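Local coordinates for protein cytochrome P450 monooxygenase (Rhodococcus sp. ECU0066, PDB 6KBH) that probably works as a self-sufficient type IV cytochrome P450 monooxygenase, carrying heme, flavin mononucleotide and a [2Fe-2S] cluster on a single chain, at residues S37-A42 against L58-D63; P49-P54 against S432-D437; E65-S70 against N343-P348; C322-G327 against I375-A380. One frame throughout, in Å; residues are numbered along the deposited sequence.

How the contacts relate
From the N terminus, contact 1 closes a short loop of 15 residues between helices 38-41 and 59-64. Residues 49-54 of contact 2 lie inside that loop, and their partner comes only at 432-437, so contacts 1 and 2 cross; contact 2 ties helix 49-52 to the loop before strand 440-442. Contact 3 opens just after contact 1 closes and joins edge strand 67-69 to the hairpin strand 345-347. Contact 4 ties the end of helix 315-325 to the loop before helix 396-413; it crosses contact 3, and both nest within contact 2. Contacts 1 and 3 are neighbours, with centres about 11 Å apart, and share Phe68 packing against Ala40 and Ser61.

Contact 1 (S37-A42 against L58-D63); sequences SPRAAA and LRWSRD
The Trp60 indole is sandwiched: the CB of Arg39 lies 3.4 Å above one face, offset toward the rim, while Ser61 CB, from its own helix, stands over the centre of the opposite face. On the Arg39 side the contact is a CH-pi interaction, since Arg39 CB is 3.5 Å from the centroid of the Trp60 six-membered ring and only 10° off the ring normal. The guanidinium of Arg39 follows over the same indole, with Trp60 CE3 3.7 Å above its plane near the rim; the two planes are 28° apart, so the overlap is slanted. The backbone contributes as well, with Arg39 O 3.4 Å from Trp60 CZ2, and Ala40 N comes obliquely to Trp60 CH2 at 3.7 Å.

These are two short helices of the N-terminal region, 38-41 and 59-64, the second leading into strand 67-69 of the P450 beta sheet; Phe68 of that strand also meets the indole. Ser37 sits at the N-cap of the first helix, its OG taking a weak bond from Arg39 N. The bend of the Arg39 chain at chi3 keeps the guanidinium over the indole, running on toward Trp60 CB, while its NH1 forms a salt bridge with Glu64. An alanine in place of Trp60 is likely to leave the CB and the guanidinium face of Arg39 without their aromatic partner and to open a gap between the two helices. Trp60 itself has CG between its backbone N and carbonyl carbon (chi1 67°), a setting that presents the ring to Arg39.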
# COMPACT_ATOMS: atom_id res chain seq x y z
N SER A 37 -19.77 23.67 -24.56
CA SER A 37 -20.89 23.77 -23.64
C SER A 37 -20.76 24.99 -22.73
O SER A 37 -19.66 25.50 -22.51
CB SER A 37 -20.98 22.49 -22.80
OG SER A 37 -21.83 22.65 -21.68
N PRO A 38 -21.89 25.49 -22.20
CA PRO A 38 -21.82 26.52 -21.15
C PRO A 38 -20.94 26.12 -19.97
O PRO A 38 -20.02 26.86 -19.61
CB PRO A 38 -23.28 26.68 -20.73
CG PRO A 38 -24.06 26.29 -21.93
CD PRO A 38 -23.28 25.22 -22.63
N ARG A 39 -21.22 24.96 -19.37
CA ARG A 39 -20.44 24.53 -18.21
C ARG A 39 -18.97 24.33 -18.57
O ARG A 39 -18.09 24.60 -17.75
CB ARG A 39 -21.04 23.24 -17.64
CG ARG A 39 -22.46 23.42 -17.11
CD ARG A 39 -23.12 22.09 -16.77
NE ARG A 39 -23.37 21.29 -17.97
CZ ARG A 39 -23.96 20.10 -17.96
NH1 ARG A 39 -24.37 19.57 -16.81
NH2 ARG A 39 -24.14 19.43 -19.09
N ALA A 40 -18.70 23.88 -19.80
CA ALA A 40 -17.32 23.69 -20.25
C ALA A 40 -16.63 25.03 -20.46
O ALA A 40 -15.45 25.19 -20.10
CB ALA A 40 -17.29 22.87 -21.53
N ALA A 41 -17.33 26.00 -21.05
CA ALA A 41 -16.76 27.33 -21.28
C ALA A 41 -16.70 28.16 -20.01
O ALA A 41 -15.91 29.11 -19.95
CB ALA A 41 -17.57 28.07 -22.35
N ALA A 42 -17.51 27.84 -19.01
CA ALA A 42 -17.43 28.48 -17.71
C ALA A 42 -16.38 27.86 -16.80
O ALA A 42 -16.21 28.31 -15.67
CB ALA A 42 -18.80 28.44 -17.01
N LEU A 58 -16.37 19.57 -10.43
CA LEU A 58 -16.53 18.86 -11.70
C LEU A 58 -17.42 17.63 -11.57
O LEU A 58 -17.36 16.73 -12.41
CB LEU A 58 -15.17 18.47 -12.29
CG LEU A 58 -14.22 19.61 -12.64
CD1 LEU A 58 -13.05 19.64 -11.68
CD2 LEU A 58 -13.73 19.49 -14.08
N ARG A 59 -18.23 17.56 -10.51
CA ARG A 59 -19.27 16.55 -10.43
C ARG A 59 -20.13 16.54 -11.69
O ARG A 59 -20.50 15.48 -12.19
CB ARG A 59 -20.13 16.78 -9.19
CG ARG A 59 -21.22 15.75 -8.95
CD ARG A 59 -20.68 14.52 -8.24
NE ARG A 59 -21.75 13.62 -7.81
CZ ARG A 59 -22.27 12.66 -8.57
NH1 ARG A 59 -21.81 12.47 -9.80
NH2 ARG A 59 -23.24 11.88 -8.10
N TRP A 60 -20.45 17.73 -12.21
CA TRP A 60 -21.25 17.82 -13.43
C TRP A 60 -20.53 17.18 -14.61
O TRP A 60 -21.19 16.67 -15.53
CB TRP A 60 -21.58 19.29 -13.74
CG TRP A 60 -20.38 20.10 -14.11
CD1 TRP A 60 -19.58 20.82 -13.26
CD2 TRP A 60 -19.82 20.27 -15.42
NE1 TRP A 60 -18.57 21.43 -13.96
CE2 TRP A 60 -18.69 21.10 -15.29
CE3 TRP A 60 -20.16 19.79 -16.69
CZ2 TRP A 60 -17.90 21.47 -16.38
CZ3 TRP A 60 -19.38 20.16 -17.77
CH2 TRP A 60 -18.26 20.99 -17.61
N SER A 61 -19.20 17.19 -14.61
CA SER A 61 -18.46 16.60 -15.72
C SER A 61 -18.40 15.08 -15.61
O SER A 61 -18.49 14.38 -16.62
CB SER A 61 -17.06 17.20 -15.80
OG SER A 61 -16.41 16.83 -17.00
N ARG A 62 -18.27 14.55 -14.39
CA ARG A 62 -18.34 13.10 -14.23
C ARG A 62 -19.70 12.56 -14.66
O ARG A 62 -19.79 11.44 -15.18
CB ARG A 62 -18.06 12.71 -12.77
CG ARG A 62 -16.62 12.91 -12.36
CD ARG A 62 -16.19 12.24 -11.08
NE ARG A 62 -16.81 12.82 -9.90
CZ ARG A 62 -16.49 14.00 -9.38
NH1 ARG A 62 -15.56 14.75 -9.95
NH2 ARG A 62 -17.11 14.44 -8.30
N ASP A 63 -20.75 13.36 -14.50
CA ASP A 63 -22.09 12.87 -14.76
C ASP A 63 -22.46 12.99 -16.24
O ASP A 63 -22.87 12.00 -16.86
CB ASP A 63 -23.10 13.63 -13.89
CG ASP A 63 -22.96 13.30 -12.42
OD1 ASP A 63 -22.34 12.26 -12.11
OD2 ASP A 63 -23.46 14.06 -11.58

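Contact 2 (P49-P54 against S432-D437); sequences PYQVDP and SFRGPD
The carbonyl oxygen of Gln51 takes two bonds from one guanidinium: Arg434 NH1 donates to Gln51 O at 2.7 Å with an N-H...O angle of 138°, and Arg434 NH2 adds a weak one at 2.9 Å. Gln51 lies near the C-terminal end of helix 49-52, and Arg434 belongs to the loop leading to strand 440-442, so the contact joins the N-terminal and C-terminal parts of the P450 fold. NH1 stands 35° out of the carbonyl plane, not on a lone pair, and the oxygen is itself tilted from the guanidinium plane. Val52 O also lies close to Arg434 NH2, but the angle is too poor for a bond. The cation probably offsets the partial charge of the carbonyl oxygens at the end of this one-turn helix.

Reach comes from an extended chain: Arg434 CG is anti to the backbone N (chi1 176°), and the side chain stays stretched from CG to NE. Tyr427 makes a cation-pi contact with the guanidinium. On the helix side, Tyr50 OH and Gln51 NE2 bond to the carbonyls of Thr431 and Asn430, so the helix is also held just ahead of 432-437. Within 49-54, Pro54 CB rests over the centre of the Tyr50 ring. The other end of the same proline ring meets Arg434: Pro54 CD sits over the centre of one guanidinium face, 3.7 Å from Arg434 CZ.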
# COMPACT_ATOMS: atom_id res chain seq x y z
N PRO A 49 -15.10 27.73 -8.11
CA PRO A 49 -15.45 26.42 -7.55
C PRO A 49 -14.32 25.40 -7.56
O PRO A 49 -14.29 24.51 -6.71
CB PRO A 49 -16.62 25.96 -8.44
CG PRO A 49 -17.06 27.17 -9.16
CD PRO A 49 -15.87 28.03 -9.32
N TYR A 50 -13.39 25.50 -8.51
CA TYR A 50 -12.32 24.52 -8.58
C TYR A 50 -11.22 24.80 -7.56
O TYR A 50 -10.51 23.87 -7.17
CB TYR A 50 -11.77 24.46 -10.01
CG TYR A 50 -10.61 23.51 -10.27
CD1 TYR A 50 -9.31 23.86 -9.94
CD2 TYR A 50 -10.82 22.31 -10.93
CE1 TYR A 50 -8.25 23.01 -10.20
CE2 TYR A 50 -9.76 21.45 -11.20
CZ TYR A 50 -8.48 21.82 -10.83
OH TYR A 50 -7.41 20.99 -11.09
N GLN A 51 -11.08 26.05 -7.12
CA GLN A 51 -10.14 26.33 -6.04
C GLN A 51 -10.71 25.96 -4.68
O GLN A 51 -9.95 25.59 -3.78
CB GLN A 51 -9.73 27.81 -6.04
CG GLN A 51 -8.80 28.23 -7.18
CD GLN A 51 -7.57 27.34 -7.32
OE1 GLN A 51 -7.07 26.78 -6.35
NE2 GLN A 51 -7.08 27.20 -8.55
N VAL A 52 -12.03 26.05 -4.50
CA VAL A 52 -12.61 25.72 -3.20
C VAL A 52 -12.61 24.20 -2.98
O VAL A 52 -12.22 23.72 -1.91
CB VAL A 52 -14.01 26.35 -3.05
CG1 VAL A 52 -13.96 27.85 -3.32
CG2 VAL A 52 -15.02 25.68 -3.96
N ASP A 53 -13.02 23.43 -3.98
CA ASP A 53 -13.13 21.97 -3.94
C ASP A 53 -13.15 21.52 -5.40
O ASP A 53 -14.21 21.51 -6.03
CB ASP A 53 -14.40 21.54 -3.17
CG ASP A 53 -14.65 20.01 -3.19
OD1 ASP A 53 -14.28 19.30 -4.16
OD2 ASP A 53 -15.22 19.53 -2.19
N PRO A 54 -11.98 21.21 -5.98
CA PRO A 54 -11.97 20.77 -7.39
C PRO A 54 -12.86 19.57 -7.66
O PRO A 54 -13.59 19.57 -8.65
CB PRO A 54 -10.48 20.46 -7.64
CG PRO A 54 -9.89 20.23 -6.28
CD PRO A 54 -10.63 21.18 -5.39
N SER A 432 -2.72 22.53 -10.65
CA SER A 432 -2.30 21.18 -10.30
C SER A 432 -2.03 20.93 -8.82
O SER A 432 -2.29 19.83 -8.33
CB SER A 432 -1.07 20.82 -11.13
OG SER A 432 -1.39 20.79 -12.50
N PHE A 433 -1.50 21.91 -8.09
CA PHE A 433 -1.11 21.69 -6.71
C PHE A 433 -2.12 22.30 -5.75
O PHE A 433 -2.66 23.38 -6.00
CB PHE A 433 0.29 22.24 -6.44
CG PHE A 433 1.40 21.34 -6.91
CD1 PHE A 433 1.11 20.20 -7.64
CD2 PHE A 433 2.72 21.62 -6.61
CE1 PHE A 433 2.12 19.37 -8.08
CE2 PHE A 433 3.73 20.80 -7.04
CZ PHE A 433 3.43 19.67 -7.78
N ARG A 434 -2.35 21.61 -4.64
CA ARG A 434 -3.40 21.98 -3.69
C ARG A 434 -2.93 21.69 -2.27
O ARG A 434 -2.70 20.53 -1.91
CB ARG A 434 -4.70 21.23 -3.99
CG ARG A 434 -5.80 21.49 -2.98
CD ARG A 434 -7.15 21.06 -3.50
NE ARG A 434 -8.22 21.61 -2.67
CZ ARG A 434 -8.63 22.88 -2.74
NH1 ARG A 434 -8.07 23.71 -3.61
NH2 ARG A 434 -9.60 23.31 -1.95
N GLY A 435 -2.79 22.75 -1.48
CA GLY A 435 -2.48 22.65 -0.08
C GLY A 435 -2.67 24.00 0.58
O GLY A 435 -2.32 25.04 0.02
N PRO A 436 -3.23 24.01 1.79
CA PRO A 436 -3.54 25.29 2.43
C PRO A 436 -2.30 26.09 2.76
O PRO A 436 -1.24 25.56 3.10
CB PRO A 436 -4.28 24.86 3.71
CG PRO A 436 -3.80 23.48 3.99
CD PRO A 436 -3.54 22.85 2.65
N ASP A 437 -2.44 27.41 2.64
CA ASP A 437 -1.38 28.31 3.10
C ASP A 437 -1.10 28.11 4.58
O ASP A 437 0.05 28.18 5.02
CB ASP A 437 -1.77 29.76 2.82
CG ASP A 437 -1.92 30.05 1.34
OD1 ASP A 437 -1.28 29.34 0.54
OD2 ASP A 437 -2.66 30.99 0.99

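Contact 3 (E65-S70 against N343-P348); sequences EPVFYS and NGVEVP
Val67 and Val345 make the apolar part of the contact. Their side chains run alongside each other with opposite headings, Val67 CG1 lying 4.0 Å from Val345 CB. The CG2 methyl of Val345 turns to the backbone, 3.6 Å from Val67 O. In Val345, CG1 is anti to the backbone N (chi1 -179°) and CG2 anti to the carbonyl carbon; this setting puts one methyl against the Val67 side chain and the other against its carbonyl. The CA atoms of the pair are 6.7 Å apart, and the two strands share no backbone bonds with each other, so they meet by van der Waals packing and not as partners in one sheet.

The second kind is a proline against an amide. The Pro66 ring lies nearly perpendicular to the Asn343 side chain, Pro66 CG lying 3.4 Å from Asn343 ND2, with Asn343 CG a little farther from the same carbon. This is van der Waals contact; the amide nitrogen finds its polar partner in Asp83 OD2. Asn343 and Gly344 both have positive phi, consistent with a type I' turn joining strands 340-342 and 345-347.

That two-stranded antiparallel hairpin lies against an edge strand, 67-69, of the five-stranded P450 sheet. Val67 also touches Ile342 and Val345 reaches Trp76 on the next strand, while Phe68 turns away to helix 59-64.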
# COMPACT_ATOMS: atom_id res chain seq x y z
N GLU A 65 -20.63 15.14 -18.90
CA GLU A 65 -19.63 15.46 -19.92
C GLU A 65 -18.25 15.13 -19.39
O GLU A 65 -17.56 15.98 -18.81
CB GLU A 65 -19.71 16.93 -20.34
CG GLU A 65 -18.98 17.20 -21.65
CD GLU A 65 -19.19 18.61 -22.15
OE1 GLU A 65 -19.77 19.42 -21.40
OE2 GLU A 65 -18.78 18.89 -23.29
N PRO A 66 -17.78 13.90 -19.62
CA PRO A 66 -16.51 13.47 -19.01
C PRO A 66 -15.28 14.08 -19.65
O PRO A 66 -14.20 14.06 -19.03
CB PRO A 66 -16.54 11.95 -19.21
CG PRO A 66 -17.31 11.78 -20.49
CD PRO A 66 -18.34 12.87 -20.51
N VAL A 67 -15.39 14.62 -20.86
CA VAL A 67 -14.26 15.19 -21.59
C VAL A 67 -14.75 16.44 -22.31
O VAL A 67 -15.71 16.39 -23.08
CB VAL A 67 -13.66 14.20 -22.60
CG1 VAL A 67 -12.57 14.86 -23.43
CG2 VAL A 67 -13.12 12.98 -21.89
N PHE A 68 -14.08 17.57 -22.07
CA PHE A 68 -14.50 18.80 -22.71
C PHE A 68 -13.30 19.69 -22.97
O PHE A 68 -12.24 19.54 -22.36
CB PHE A 68 -15.55 19.56 -21.88
CG PHE A 68 -15.08 19.97 -20.51
CD1 PHE A 68 -15.24 19.13 -19.42
CD2 PHE A 68 -14.51 21.22 -20.30
CE1 PHE A 68 -14.82 19.51 -18.15
CE2 PHE A 68 -14.09 21.61 -19.04
CZ PHE A 68 -14.25 20.75 -17.96
N TYR A 69 -13.48 20.62 -23.91
CA TYR A 69 -12.50 21.66 -24.17
C TYR A 69 -12.80 22.87 -23.29
O TYR A 69 -13.96 23.26 -23.14
CB TYR A 69 -12.50 22.06 -25.64
CG TYR A 69 -11.48 23.13 -25.94
CD1 TYR A 69 -10.12 22.85 -25.91
CD2 TYR A 69 -11.87 24.43 -26.23
CE1 TYR A 69 -9.18 23.82 -26.17
CE2 TYR A 69 -10.93 25.42 -26.49
CZ TYR A 69 -9.59 25.10 -26.46
OH TYR A 69 -8.65 26.07 -26.72
N SER A 70 -11.75 23.44 -22.71
CA SER A 70 -11.88 24.59 -21.83
C SER A 70 -11.39 25.83 -22.56
O SER A 70 -10.24 25.83 -23.02
CB SER A 70 -11.09 24.36 -20.54
OG SER A 70 -11.00 25.55 -19.77
N ASN A 343 -13.38 8.86 -24.91
CA ASN A 343 -14.77 8.73 -24.46
C ASN A 343 -15.72 9.50 -25.37
O ASN A 343 -16.51 10.34 -24.93
CB ASN A 343 -14.89 9.19 -23.00
CG ASN A 343 -16.12 8.61 -22.32
OD1 ASN A 343 -17.05 8.13 -22.97
ND2 ASN A 343 -16.12 8.65 -20.98
N GLY A 344 -15.62 9.22 -26.67
CA GLY A 344 -16.51 9.79 -27.66
C GLY A 344 -16.10 11.14 -28.21
O GLY A 344 -16.53 11.49 -29.32
N VAL A 345 -15.28 11.90 -27.49
CA VAL A 345 -14.86 13.22 -27.93
C VAL A 345 -13.57 13.09 -28.72
O VAL A 345 -12.58 12.52 -28.24
CB VAL A 345 -14.68 14.17 -26.73
CG1 VAL A 345 -14.27 15.56 -27.20
CG2 VAL A 345 -15.96 14.22 -25.91
N GLU A 346 -13.56 13.63 -29.94
CA GLU A 346 -12.36 13.62 -30.76
C GLU A 346 -11.34 14.61 -30.21
O GLU A 346 -11.66 15.76 -29.94
CB GLU A 346 -12.69 13.95 -32.21
CG GLU A 346 -13.76 13.06 -32.83
CD GLU A 346 -13.55 12.86 -34.31
OE1 GLU A 346 -12.44 13.14 -34.80
OE2 GLU A 346 -14.51 12.43 -34.99
N VAL A 347 -10.10 14.15 -30.06
CA VAL A 347 -9.01 14.95 -29.52
C VAL A 347 -7.88 14.93 -30.54
O VAL A 347 -7.44 13.85 -30.95
CB VAL A 347 -8.51 14.43 -28.16
CG1 VAL A 347 -7.48 15.37 -27.57
CG2 VAL A 347 -9.68 14.24 -27.20
N PRO A 348 -7.38 16.08 -30.98
CA PRO A 348 -6.38 16.10 -32.05
C PRO A 348 -4.95 15.97 -31.53
O PRO A 348 -4.67 16.14 -30.34
CB PRO A 348 -6.59 17.48 -32.69
CG PRO A 348 -7.02 18.33 -31.54
CD PRO A 348 -7.83 17.44 -30.62

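Contact 4 (C322-G327 against I375-A380); sequences CLRHSG and IRRDNA
Arg324 and Arg377 meet guanidinium against guanidinium, with their side chains nearly perpendicular and the two planes 39° apart. Each lies over the other's face near the rim: Arg377 NE is 3.3 Å above the Arg324 plane, and Arg324 CZ is 3.5 Å above that of Arg377. The terminal nitrogens, Arg324 NH2 and Arg377 NH2, are 3.5 Å apart; both are donors, so no bond joins them.

The conformations explain the overlap. Both residues start with CG trans to the backbone N, and both chains then bend at chi3, but in opposite senses, 65° in Arg324 and -66° in Arg377, which turns the planar ends across one another. The Arg324 chain also passes Ala380, its CB being 4.3 Å from Ala380 O.

A shared anion holds the two cations together: Glu321 OE2 makes salt bridges with Arg324 NH2 and Arg377 NE. Glu321 and Arg324 form the ExxR motif of P450s, and with Arg377 they match the E-R-R triad of the family. Arg377 also donates to Ser369 O and Ile368 O, and Arg324 to Leu370 O and Asn361 O. Replacing Arg377 by a leucine would probably leave Glu321 with one cationic mate fewer and the carbonyls of Ile368 and Ser369 without their donor.

The site lies buried where the last turn of helix 315-325, whose other side packs on helix 284-300, meets the loop running on to helix 396-413.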
# COMPACT_ATOMS: atom_id res chain seq x y z
N CYS A 322 -6.88 9.89 2.81
CA CYS A 322 -6.65 11.33 2.67
C CYS A 322 -6.07 11.65 1.30
O CYS A 322 -6.50 12.62 0.65
CB CYS A 322 -5.71 11.82 3.77
SG CYS A 322 -6.42 11.76 5.43
N LEU A 323 -5.11 10.85 0.82
CA LEU A 323 -4.52 11.09 -0.49
C LEU A 323 -5.55 10.92 -1.60
O LEU A 323 -5.47 11.62 -2.62
CB LEU A 323 -3.33 10.16 -0.71
CG LEU A 323 -2.11 10.47 0.15
CD1 LEU A 323 -1.14 9.29 0.18
CD2 LEU A 323 -1.41 11.74 -0.32
N ARG A 324 -6.49 10.00 -1.44
CA ARG A 324 -7.61 9.91 -2.38
C ARG A 324 -8.54 11.11 -2.22
O ARG A 324 -8.89 11.78 -3.19
CB ARG A 324 -8.38 8.61 -2.16
CG ARG A 324 -9.51 8.40 -3.15
CD ARG A 324 -10.52 7.39 -2.64
NE ARG A 324 -11.21 7.86 -1.45
CZ ARG A 324 -12.36 8.54 -1.46
NH1 ARG A 324 -12.96 8.82 -2.61
NH2 ARG A 324 -12.91 8.93 -0.32
N HIS A 325 -8.95 11.39 -0.98
CA HIS A 325 -9.98 12.40 -0.73
C HIS A 325 -9.44 13.81 -0.93
O HIS A 325 -10.11 14.65 -1.54
CB HIS A 325 -10.53 12.22 0.68
CG HIS A 325 -11.79 12.97 0.94
ND1 HIS A 325 -11.82 14.17 1.62
CD2 HIS A 325 -13.08 12.69 0.64
CE1 HIS A 325 -13.06 14.60 1.72
NE2 HIS A 325 -13.85 13.71 1.13
N SER A 326 -8.25 14.09 -0.41
CA SER A 326 -7.64 15.42 -0.54
C SER A 326 -6.15 15.23 -0.83
O SER A 326 -5.33 15.21 0.09
CB SER A 326 -7.87 16.24 0.73
OG SER A 326 -9.24 16.22 1.09
N GLY A 327 -5.81 15.11 -2.11
CA GLY A 327 -4.43 14.96 -2.50
C GLY A 327 -3.73 16.29 -2.73
O GLY A 327 -4.33 17.36 -2.65
N ILE A 375 -11.49 5.95 6.31
CA ILE A 375 -10.08 5.57 6.30
C ILE A 375 -9.90 4.05 6.23
O ILE A 375 -8.88 3.56 5.74
CB ILE A 375 -9.34 6.20 7.49
CG1 ILE A 375 -9.65 5.48 8.79
CG2 ILE A 375 -9.69 7.66 7.62
CD1 ILE A 375 -9.27 6.30 9.96
N ARG A 376 -10.88 3.27 6.71
CA ARG A 376 -10.82 1.83 6.53
C ARG A 376 -11.29 1.38 5.15
O ARG A 376 -11.40 0.17 4.93
CB ARG A 376 -11.60 1.07 7.62
CG ARG A 376 -11.02 1.23 9.01
CD ARG A 376 -12.10 1.15 10.07
NE ARG A 376 -11.56 1.11 11.43
CZ ARG A 376 -12.04 1.86 12.43
NH1 ARG A 376 -13.05 2.67 12.20
NH2 ARG A 376 -11.52 1.77 13.65
N ARG A 377 -11.58 2.31 4.25
CA ARG A 377 -11.96 1.97 2.88
C ARG A 377 -10.98 0.96 2.29
O ARG A 377 -9.77 1.21 2.26
CB ARG A 377 -12.00 3.23 2.01
CG ARG A 377 -12.37 3.03 0.54
CD ARG A 377 -12.25 4.33 -0.25
NE ARG A 377 -13.22 5.34 0.18
CZ ARG A 377 -14.43 5.48 -0.35
NH1 ARG A 377 -14.82 4.69 -1.34
NH2 ARG A 377 -15.25 6.42 0.11
N ASP A 378 -11.50 -0.18 1.84
CA ASP A 378 -10.68 -1.21 1.23
C ASP A 378 -10.23 -0.84 -0.18
O ASP A 378 -9.68 -1.69 -0.88
CB ASP A 378 -11.42 -2.55 1.21
CG ASP A 378 -12.55 -2.60 0.18
OD1 ASP A 378 -12.94 -1.55 -0.37
OD2 ASP A 378 -13.06 -3.71 -0.07
N ASN A 379 -10.47 0.41 -0.58
CA ASN A 379 -10.29 0.86 -1.95
C ASN A 379 -9.34 2.04 -2.08
O ASN A 379 -9.03 2.43 -3.21
CB ASN A 379 -11.65 1.26 -2.55
CG ASN A 379 -11.76 0.92 -4.02
OD1 ASN A 379 -10.87 0.31 -4.60
ND2 ASN A 379 -12.88 1.30 -4.62
N ALA A 380 -8.89 2.62 -0.96
CA ALA A 380 -8.15 3.87 -1.01
C ALA A 380 -6.92 3.76 -1.90
O ALA A 380 -6.61 4.69 -2.66
CB ALA A 380 -7.76 4.31 0.40